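Local structure of secreted protein ESXB (Bacillus anthracis, 4J10) at residues 13-18 and 78-83. The protein is a small secreted protein of the WXG100 (EsxA/EsxB) family, of unknown function but probably a substrate of a type VII-like secretion system. Sequence-based numbering, arbitrary orientation. Where two conformers were deposited one is given.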
ATOM      1  N   GLU A  13       8.541   7.969 -20.669  1.00 17.54           N
ATOM      2  CA  GLU A  13       8.415   6.691 -19.965  1.00 16.95           C
ATOM      3  C   GLU A  13       8.663   6.881 -18.467  1.00 16.08           C
ATOM      4  O   GLU A  13       7.961   6.314 -17.624  1.00 17.70           O
ATOM      5  CB  GLU A  13       9.382   5.641 -20.515  1.00 18.15           C
ATOM      6  CG  GLU A  13       9.007   5.061 -21.859  1.00 17.98           C
ATOM      7  CD  GLU A  13       7.719   4.283 -21.830  1.00 21.61           C
ATOM      8  OE1 GLU A  13       7.203   3.986 -20.725  1.00 23.39           O
ATOM      9  OE2 GLU A  13       7.208   3.963 -22.925  1.00 21.74           O
ATOM     10  N   LEU A  14       9.674   7.673 -18.133  1.00 17.28           N
ATOM     11  CA  LEU A  14       9.969   7.924 -16.733  1.00 17.87           C
ATOM     12  C   LEU A  14       8.821   8.663 -16.054  1.00 17.01           C
ATOM     13  O   LEU A  14       8.485   8.379 -14.904  1.00 17.88           O
ATOM     14  CB  LEU A  14      11.269   8.707 -16.596  1.00 19.90           C
ATOM     15  CG  LEU A  14      12.501   7.919 -17.041  1.00 19.29           C
ATOM     16  CD1 LEU A  14      13.733   8.795 -17.073  1.00 23.49           C
ATOM     17  CD2 LEU A  14      12.718   6.757 -16.084  1.00 27.05           C
ATOM     18  N   GLU A  15       8.212   9.598 -16.776  1.00 18.19           N
ATOM     19  CA  GLU A  15       7.072  10.332 -16.223  1.00 17.39           C
ATOM     20  C   GLU A  15       5.840   9.441 -16.060  1.00 16.59           C
ATOM     21  O   GLU A  15       5.094   9.601 -15.092  1.00 17.23           O
ATOM     22  CB  GLU A  15       6.770  11.575 -17.069  1.00 17.75           C
ATOM     23  CG  GLU A  15       7.844  12.644 -16.902  1.00 20.48           C
ATOM     24  CD  GLU A  15       7.752  13.760 -17.915  1.00 30.31           C
ATOM     25  OE1 GLU A  15       7.287  13.504 -19.048  1.00 28.88           O
ATOM     26  OE2 GLU A  15       8.176  14.895 -17.579  1.00 31.93           O
ATOM     27  N   ARG A  16       5.631   8.500 -16.977  1.00 16.59           N
ATOM     28  CA  ARG A  16       4.523   7.553 -16.861  1.00 14.25           C
ATOM     29  C   ARG A  16       4.668   6.731 -15.590  1.00 14.98           C
ATOM     30  O   ARG A  16       3.726   6.588 -14.794  1.00 15.84           O
ATOM     31  CB  ARG A  16       4.476   6.620 -18.084  1.00 16.55           C
ATOM     32  CG  ARG A  16       3.431   5.500 -17.957  1.00 17.18           C
ATOM     33  CD  ARG A  16       3.474   4.541 -19.138  1.00 18.60           C
ATOM     34  NE  ARG A  16       4.728   3.795 -19.229  1.00 18.88           N
ATOM     35  CZ  ARG A  16       5.022   2.712 -18.515  1.00 23.06           C
ATOM     36  NH1 ARG A  16       4.159   2.236 -17.622  1.00 22.54           N
ATOM     37  NH2 ARG A  16       6.198   2.118 -18.676  1.00 26.57           N
ATOM     38  N   ILE A  17       5.864   6.186 -15.390  1.00 16.10           N
ATOM     39  CA  ILE A  17       6.130   5.368 -14.210  1.00 16.85           C
ATOM     40  C   ILE A  17       6.068   6.214 -12.937  1.00 15.61           C
ATOM     41  O   ILE A  17       5.485   5.788 -11.929  1.00 16.75           O
ATOM     42  CB  ILE A  17       7.461   4.597 -14.340  1.00 17.86           C
ATOM     43  CG1 ILE A  17       7.391   3.640 -15.533  1.00 19.45           C
ATOM     44  CG2 ILE A  17       7.748   3.823 -13.065  1.00 18.27           C
ATOM     45  CD1 ILE A  17       8.720   2.997 -15.878  1.00 23.83           C
ATOM     46  N   ALA A  18       6.634   7.421 -12.966  1.00 15.39           N
ATOM     47  CA  ALA A  18       6.515   8.344 -11.832  1.00 14.82           C
ATOM     48  C   ALA A  18       5.043   8.547 -11.472  1.00 16.19           C
ATOM     49  O   ALA A  18       4.678   8.555 -10.294  1.00 15.82           O
ATOM     50  CB  ALA A  18       7.194   9.684 -12.141  1.00 16.56           C
ATOM     51  N   ASP A  78      12.187  10.898  -7.783  1.00 18.55           N
ATOM     52  CA  ASP A  78      13.479  10.541  -8.367  1.00 19.86           C
ATOM     53  C   ASP A  78      13.361  10.250  -9.867  1.00 17.56           C
ATOM     54  O   ASP A  78      14.238  10.639 -10.649  1.00 19.27           O
ATOM     55  CB  ASP A  78      14.106   9.344  -7.636  1.00 20.86           C
ATOM     56  CG  ASP A  78      14.604   9.705  -6.248  1.00 27.92           C
ATOM     57  OD1 ASP A  78      14.698  10.909  -5.938  1.00 27.43           O
ATOM     58  OD2 ASP A  78      14.904   8.779  -5.464  1.00 37.82           O
ATOM     59  N   LEU A  79      12.282   9.576 -10.263  1.00 17.45           N
ATOM     60  CA  LEU A  79      12.029   9.310 -11.677  1.00 15.85           C
ATOM     61  C   LEU A  79      11.815  10.614 -12.448  1.00 16.90           C
ATOM     62  O   LEU A  79      12.342  10.794 -13.544  1.00 17.07           O
ATOM     63  CB  LEU A  79      10.825   8.381 -11.829  1.00 15.14           C
ATOM     64  CG  LEU A  79      11.058   6.944 -11.360  1.00 16.18           C
ATOM     65  CD1 LEU A  79       9.721   6.250 -11.175  1.00 18.56           C
ATOM     66  CD2 LEU A  79      11.947   6.171 -12.336  1.00 21.71           C
ATOM     67  N   LYS A  80      11.048  11.530 -11.869  1.00 17.09           N
ATOM     68  CA  LYS A  80      10.798  12.816 -12.508  1.00 17.99           C
ATOM     69  C   LYS A  80      12.087  13.641 -12.642  1.00 17.77           C
ATOM     70  O   LYS A  80      12.305  14.310 -13.653  1.00 18.83           O
ATOM     71  CB  LYS A  80       9.710  13.573 -11.736  1.00 18.98           C
ATOM     72  CG  LYS A  80       9.444  14.993 -12.191  1.00 21.64           C
ATOM     73  CD  LYS A  80       8.965  15.064 -13.639  1.00 26.13           C
ATOM     74  CE  LYS A  80       8.513  16.478 -13.968  1.00 25.07           C
ATOM     75  NZ  LYS A  80       8.449  16.740 -15.434  1.00 34.03           N
ATOM     76  N   ARG A  81      12.947  13.579 -11.633  0.51 19.72           N
ATOM     77  CA  ARG A  81      14.223  14.286 -11.688  0.51 19.30           C
ATOM     78  C   ARG A  81      15.097  13.788 -12.839  0.51 17.47           C
ATOM     79  O   ARG A  81      15.739  14.579 -13.528  0.51 20.56           O
ATOM     80  CB  ARG A  81      14.960  14.153 -10.355  0.51 20.92           C
ATOM     81  CG  ARG A  81      16.308  14.825 -10.314  0.51 23.84           C
ATOM     82  CD  ARG A  81      16.644  15.266  -8.899  0.51 30.99           C
ATOM     83  NE  ARG A  81      16.459  14.201  -7.914  0.51 36.22           N
ATOM     84  CZ  ARG A  81      17.288  13.964  -6.902  0.51 39.57           C
ATOM     85  NH1 ARG A  81      18.369  14.715  -6.734  0.51 43.52           N
ATOM     86  NH2 ARG A  81      17.041  12.971  -6.057  0.51 42.25           N
ATOM     87  N   ILE A  82      15.097  12.475 -13.059  1.00 19.97           N
ATOM     88  CA  ILE A  82      15.858  11.913 -14.168  1.00 18.05           C
ATOM     89  C   ILE A  82      15.194  12.266 -15.496  1.00 17.39           C
ATOM     90  O   ILE A  82      15.880  12.584 -16.470  1.00 19.24           O
ATOM     91  CB  ILE A  82      16.073  10.399 -14.036  1.00 18.22           C
ATOM     92  CG1 ILE A  82      16.906  10.094 -12.799  1.00 22.37           C
ATOM     93  CG2 ILE A  82      16.779   9.855 -15.288  1.00 21.73           C
ATOM     94  CD1 ILE A  82      16.944   8.630 -12.445  1.00 28.78           C
ATOM     95  N   ALA A  83      13.864  12.228 -15.541  1.00 17.96           N
ATOM     96  CA  ALA A  83      13.151  12.649 -16.749  1.00 16.74           C
ATOM     97  C   ALA A  83      13.525  14.077 -17.142  1.00 18.74           C
ATOM     98  O   ALA A  83      13.825  14.356 -18.305  1.00 19.06           O
ATOM     99  CB  ALA A  83      11.650  12.530 -16.542  1.00 18.24           C
TER
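Leu14 and Leu79, which bury the most surface here, reach across from facing helices, their side chains crossing at about a right angle with methyl meeting methyl, CD2 of Leu14 lying 3.9 Å from CD2 of Leu79. The other branches spread over the opposing helices. CD1 of Leu14 packs against Ile82, 3.7 Å from its CG2, while CD1 of Leu79 touches CG2 of Ile17 at the same distance. In Ile17 CG2 stands anti to the backbone N, which brings this methyl to Leu79 CD1. A branched leucine suits both places, its two methyls serving two neighbours at once. The alanines suit theirs by being small: Ala83 sets its CB 3.8 Å from CB of Leu14, and Ala18 meets CB of Leu79. With such short side chains the segment axes, antiparallel at 164°, approach to 8.3 Å.

Along one flank of this apolar seam, Glu15 and Lys80 span the gap with long chains. Glu15 lays its CG on the methyl of Ala83, then extends its carboxylate so that OE2 accepts from Lys80 NZ at 2.8 Å, a salt bridge whose detail is less certain because the place of OE2 is doubtful. The same OE2 has its stronger partner in Arg87, with the same uncertainty of position, while Lys80 NZ also pairs with Asp84, making a charged network beside the greasy interior.

The contact joins the start of helix 11-41 to the later part of helix 48-90, within the helical hairpin characteristic of WXG100 proteins. On the second subunit, Trp46 packs on Leu14, and Phe54 on Leu79 and Ile82, so the second subunit covers the apolar side of this end of the hairpin.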